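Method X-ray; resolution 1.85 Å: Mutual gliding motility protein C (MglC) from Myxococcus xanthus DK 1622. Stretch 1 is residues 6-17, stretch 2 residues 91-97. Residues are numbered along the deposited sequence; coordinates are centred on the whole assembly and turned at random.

Stretch 1 (6-17) HLESVVNQVEGA
Stretch 2, residues 91-97: FLVLALH

A helix lays its apolar face over the leucine-bearing face of a β-strand, then turns sharply so that its chain joins that strand as an antiparallel neighbour; the contact is thus mostly aliphatic packing, closed at one end by a single backbone hydrogen bond.

Residues 6-13 are helical, with phi/psi near -60/-42 through most of the run and the i to i-4 hydrogen bonds of an α-helix. Val14 is the first to leave, at -105/114, and opens a type II turn to Ala17: Glu15 sits at -60/127, Gly16 at 88/5, and Ala17 N donates to Val14 O at 3.2 Å. The positive phi of Gly16 by itself favours glycine. A CB there would point toward the strand, 3.8 Å from His97 O, near but not a clash.

Residues 91-97 are extended throughout. Ala17 pairs with Leu96 as an antiparallel, non-hydrogen-bonded bridge, CA to CA 4.0 Å, both side chains on the same face of the sheet; Gly16 CA and His97 CA lie 5.1 Å apart. The one hydrogen bond between the stretches runs from His97 N to Gly16 O, 2.8 Å with an N-H...O angle of 160°, short and nearly straight. The same Gly16 O lies 3.2 Å from Leu96 CA.

The helix supplies Leu7 and Val10, and Val14, just past its end, continues the same side, the three spaced three and four residues apart; the strand answers with Leu92, Leu94 and Leu96, alternate residues and hence one face. CA-to-CB of Val93 and Ala95 points away. Leu7 (m, t) starts sideways, but its end comes nearer, and its CD2 reaches Leu92 CD1 at 3.5 Å. Val10 (t) points toward the strand and sets CG1 3.8 Å from Leu94 CD1. Val14 (t) touches two leucines: its CG2 is 4.3 Å from Leu94 CD2, and its CG1 lies 4.4 Å from both Leu94 CD2 and Leu96 CD1. Ala17 CB completes the patch, 4.1 Å from Leu94 CD1.

Leu94 is therefore the hub, meeting Val10, Val14 and Ala17 and having the largest area covered by the other stretch. It and Leu92 share the t, p rotamer, whereas Leu96 takes chi1 p with chi2 at 147°, between wells. These pairings are purely apolar, and together the stretches bury 364 Å².

Polar groups stay off this face. Glu8 and Asn12 are out of reach of the strand, and Gln13 (m, t, chi3 72°) folds back along its own helix, NE2 2.9 Å from Ser9 OG in a hydrogen bond.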

# COMPACT_ATOMS: atom_id res chain seq x y z
N HIS A 6 -5.63 -12.58 -18.18
CA HIS A 6 -4.77 -12.43 -16.97
C HIS A 6 -5.55 -11.70 -15.87
O HIS A 6 -5.45 -12.12 -14.71
CB HIS A 6 -3.45 -11.74 -17.33
CG HIS A 6 -2.67 -12.45 -18.38
ND1 HIS A 6 -2.35 -13.79 -18.27
CD2 HIS A 6 -2.14 -12.02 -19.54
CE1 HIS A 6 -1.66 -14.15 -19.33
NE2 HIS A 6 -1.52 -13.09 -20.13
N LEU A 7 -6.29 -10.65 -16.24
CA LEU A 7 -7.10 -9.84 -15.28
C LEU A 7 -8.18 -10.74 -14.68
O LEU A 7 -8.40 -10.67 -13.46
CB LEU A 7 -7.73 -8.64 -16.00
CG LEU A 7 -6.76 -7.71 -16.73
CD1 LEU A 7 -7.52 -6.55 -17.37
CD2 LEU A 7 -5.67 -7.19 -15.81
N GLU A 8 -8.81 -11.58 -15.51
CA GLU A 8 -9.87 -12.52 -15.06
C GLU A 8 -9.26 -13.54 -14.09
O GLU A 8 -9.90 -13.82 -13.06
CB GLU A 8 -10.52 -13.21 -16.26
CG GLU A 8 -11.56 -14.24 -15.86
CD GLU A 8 -12.34 -14.85 -17.01
OE1 GLU A 8 -11.89 -14.71 -18.17
OE2 GLU A 8 -13.39 -15.47 -16.75
N SER A 9 -8.06 -14.05 -14.39
CA SER A 9 -7.35 -15.04 -13.53
C SER A 9 -7.13 -14.45 -12.14
O SER A 9 -7.36 -15.17 -11.14
CB SER A 9 -6.05 -15.46 -14.16
OG SER A 9 -5.32 -16.30 -13.28
N VAL A 10 -6.73 -13.18 -12.05
CA VAL A 10 -6.48 -12.51 -10.74
C VAL A 10 -7.79 -12.48 -9.95
O VAL A 10 -7.81 -12.96 -8.80
CB VAL A 10 -5.90 -11.09 -10.91
CG1 VAL A 10 -5.82 -10.36 -9.57
CG2 VAL A 10 -4.54 -11.12 -11.57
N VAL A 11 -8.87 -11.97 -10.55
CA VAL A 11 -10.18 -11.79 -9.85
C VAL A 11 -10.68 -13.17 -9.40
O VAL A 11 -11.17 -13.28 -8.27
CB VAL A 11 -11.19 -11.05 -10.74
CG1 VAL A 11 -12.58 -11.04 -10.13
CG2 VAL A 11 -10.72 -9.63 -11.02
N ASN A 12 -10.51 -14.20 -10.24
CA ASN A 12 -10.99 -15.58 -9.96
C ASN A 12 -10.24 -16.16 -8.75
O ASN A 12 -10.87 -16.89 -7.97
CB ASN A 12 -10.87 -16.48 -11.19
CG ASN A 12 -11.92 -16.19 -12.25
OD1 ASN A 12 -12.89 -15.49 -12.01
ND2 ASN A 12 -11.73 -16.75 -13.44
N GLN A 13 -8.95 -15.82 -8.57
CA GLN A 13 -8.08 -16.43 -7.53
C GLN A 13 -8.23 -15.72 -6.18
O GLN A 13 -7.96 -16.36 -5.16
CB GLN A 13 -6.61 -16.38 -7.97
CG GLN A 13 -6.26 -17.36 -9.07
CD GLN A 13 -4.79 -17.29 -9.40
OE1 GLN A 13 -3.94 -17.73 -8.63
NE2 GLN A 13 -4.48 -16.72 -10.56
N VAL A 14 -8.60 -14.44 -6.16
CA VAL A 14 -8.53 -13.59 -4.93
C VAL A 14 -9.94 -13.41 -4.36
O VAL A 14 -10.76 -12.74 -5.03
CB VAL A 14 -7.85 -12.24 -5.21
CG1 VAL A 14 -7.86 -11.33 -3.98
CG2 VAL A 14 -6.43 -12.42 -5.73
N GLU A 15 -10.20 -13.96 -3.17
CA GLU A 15 -11.48 -13.80 -2.43
C GLU A 15 -11.69 -12.30 -2.17
O GLU A 15 -10.76 -11.65 -1.65
CB GLU A 15 -11.49 -14.59 -1.12
CG GLU A 15 -11.47 -16.10 -1.28
CD GLU A 15 -12.04 -16.66 -2.57
OE1 GLU A 15 -11.24 -17.19 -3.38
OE2 GLU A 15 -13.27 -16.59 -2.76
N GLY A 16 -12.85 -11.78 -2.56
CA GLY A 16 -13.27 -10.38 -2.32
C GLY A 16 -12.80 -9.42 -3.41
O GLY A 16 -13.04 -8.21 -3.24
N ALA A 17 -12.17 -9.91 -4.48
CA ALA A 17 -11.69 -9.08 -5.61
C ALA A 17 -12.89 -8.39 -6.28
O ALA A 17 -13.85 -9.09 -6.64
CB ALA A 17 -10.92 -9.91 -6.60
N PHE A 91 0.05 0.85 -15.58
CA PHE A 91 0.13 0.07 -14.32
C PHE A 91 -1.08 -0.86 -14.22
O PHE A 91 -2.12 -0.64 -14.87
CB PHE A 91 0.26 0.97 -13.10
CG PHE A 91 -0.87 1.94 -12.84
CD1 PHE A 91 -0.89 3.18 -13.48
CD2 PHE A 91 -1.87 1.64 -11.93
CE1 PHE A 91 -1.91 4.08 -13.23
CE2 PHE A 91 -2.88 2.56 -11.67
CZ PHE A 91 -2.90 3.77 -12.32
N LEU A 92 -0.90 -1.89 -13.41
CA LEU A 92 -1.89 -2.95 -13.13
C LEU A 92 -2.46 -2.67 -11.74
O LEU A 92 -1.66 -2.41 -10.83
CB LEU A 92 -1.11 -4.27 -13.18
CG LEU A 92 -1.91 -5.56 -13.05
CD1 LEU A 92 -2.93 -5.69 -14.17
CD2 LEU A 92 -0.95 -6.74 -13.04
N VAL A 93 -3.79 -2.66 -11.59
CA VAL A 93 -4.44 -2.37 -10.28
C VAL A 93 -5.45 -3.48 -9.96
O VAL A 93 -6.31 -3.77 -10.81
CB VAL A 93 -5.09 -0.97 -10.23
CG1 VAL A 93 -5.96 -0.68 -11.43
CG2 VAL A 93 -5.87 -0.76 -8.93
N LEU A 94 -5.31 -4.07 -8.78
CA LEU A 94 -6.31 -4.98 -8.16
C LEU A 94 -7.01 -4.22 -7.04
O LEU A 94 -6.32 -3.66 -6.17
CB LEU A 94 -5.59 -6.22 -7.63
CG LEU A 94 -6.42 -7.14 -6.75
CD1 LEU A 94 -7.61 -7.71 -7.52
CD2 LEU A 94 -5.56 -8.26 -6.19
N ALA A 95 -8.34 -4.20 -7.07
CA ALA A 95 -9.20 -3.67 -5.99
C ALA A 95 -9.94 -4.85 -5.37
O ALA A 95 -10.49 -5.67 -6.14
CB ALA A 95 -10.16 -2.64 -6.52
N LEU A 96 -9.94 -4.96 -4.05
CA LEU A 96 -10.74 -5.99 -3.34
C LEU A 96 -11.46 -5.35 -2.15
O LEU A 96 -11.00 -4.31 -1.66
CB LEU A 96 -9.85 -7.17 -2.96
CG LEU A 96 -8.63 -6.88 -2.08
CD1 LEU A 96 -8.36 -8.05 -1.16
CD2 LEU A 96 -7.40 -6.60 -2.92
N HIS A 97 -12.58 -5.95 -1.74
CA HIS A 97 -13.32 -5.59 -0.50
C HIS A 97 -12.35 -5.75 0.68
O HIS A 97 -11.50 -6.65 0.62
CB HIS A 97 -14.58 -6.45 -0.38
CG HIS A 97 -15.48 -6.03 0.73
ND1 HIS A 97 -15.26 -6.41 2.04
CD2 HIS A 97 -16.59 -5.26 0.74
CE1 HIS A 97 -16.20 -5.89 2.81
NE2 HIS A 97 -17.02 -5.18 2.03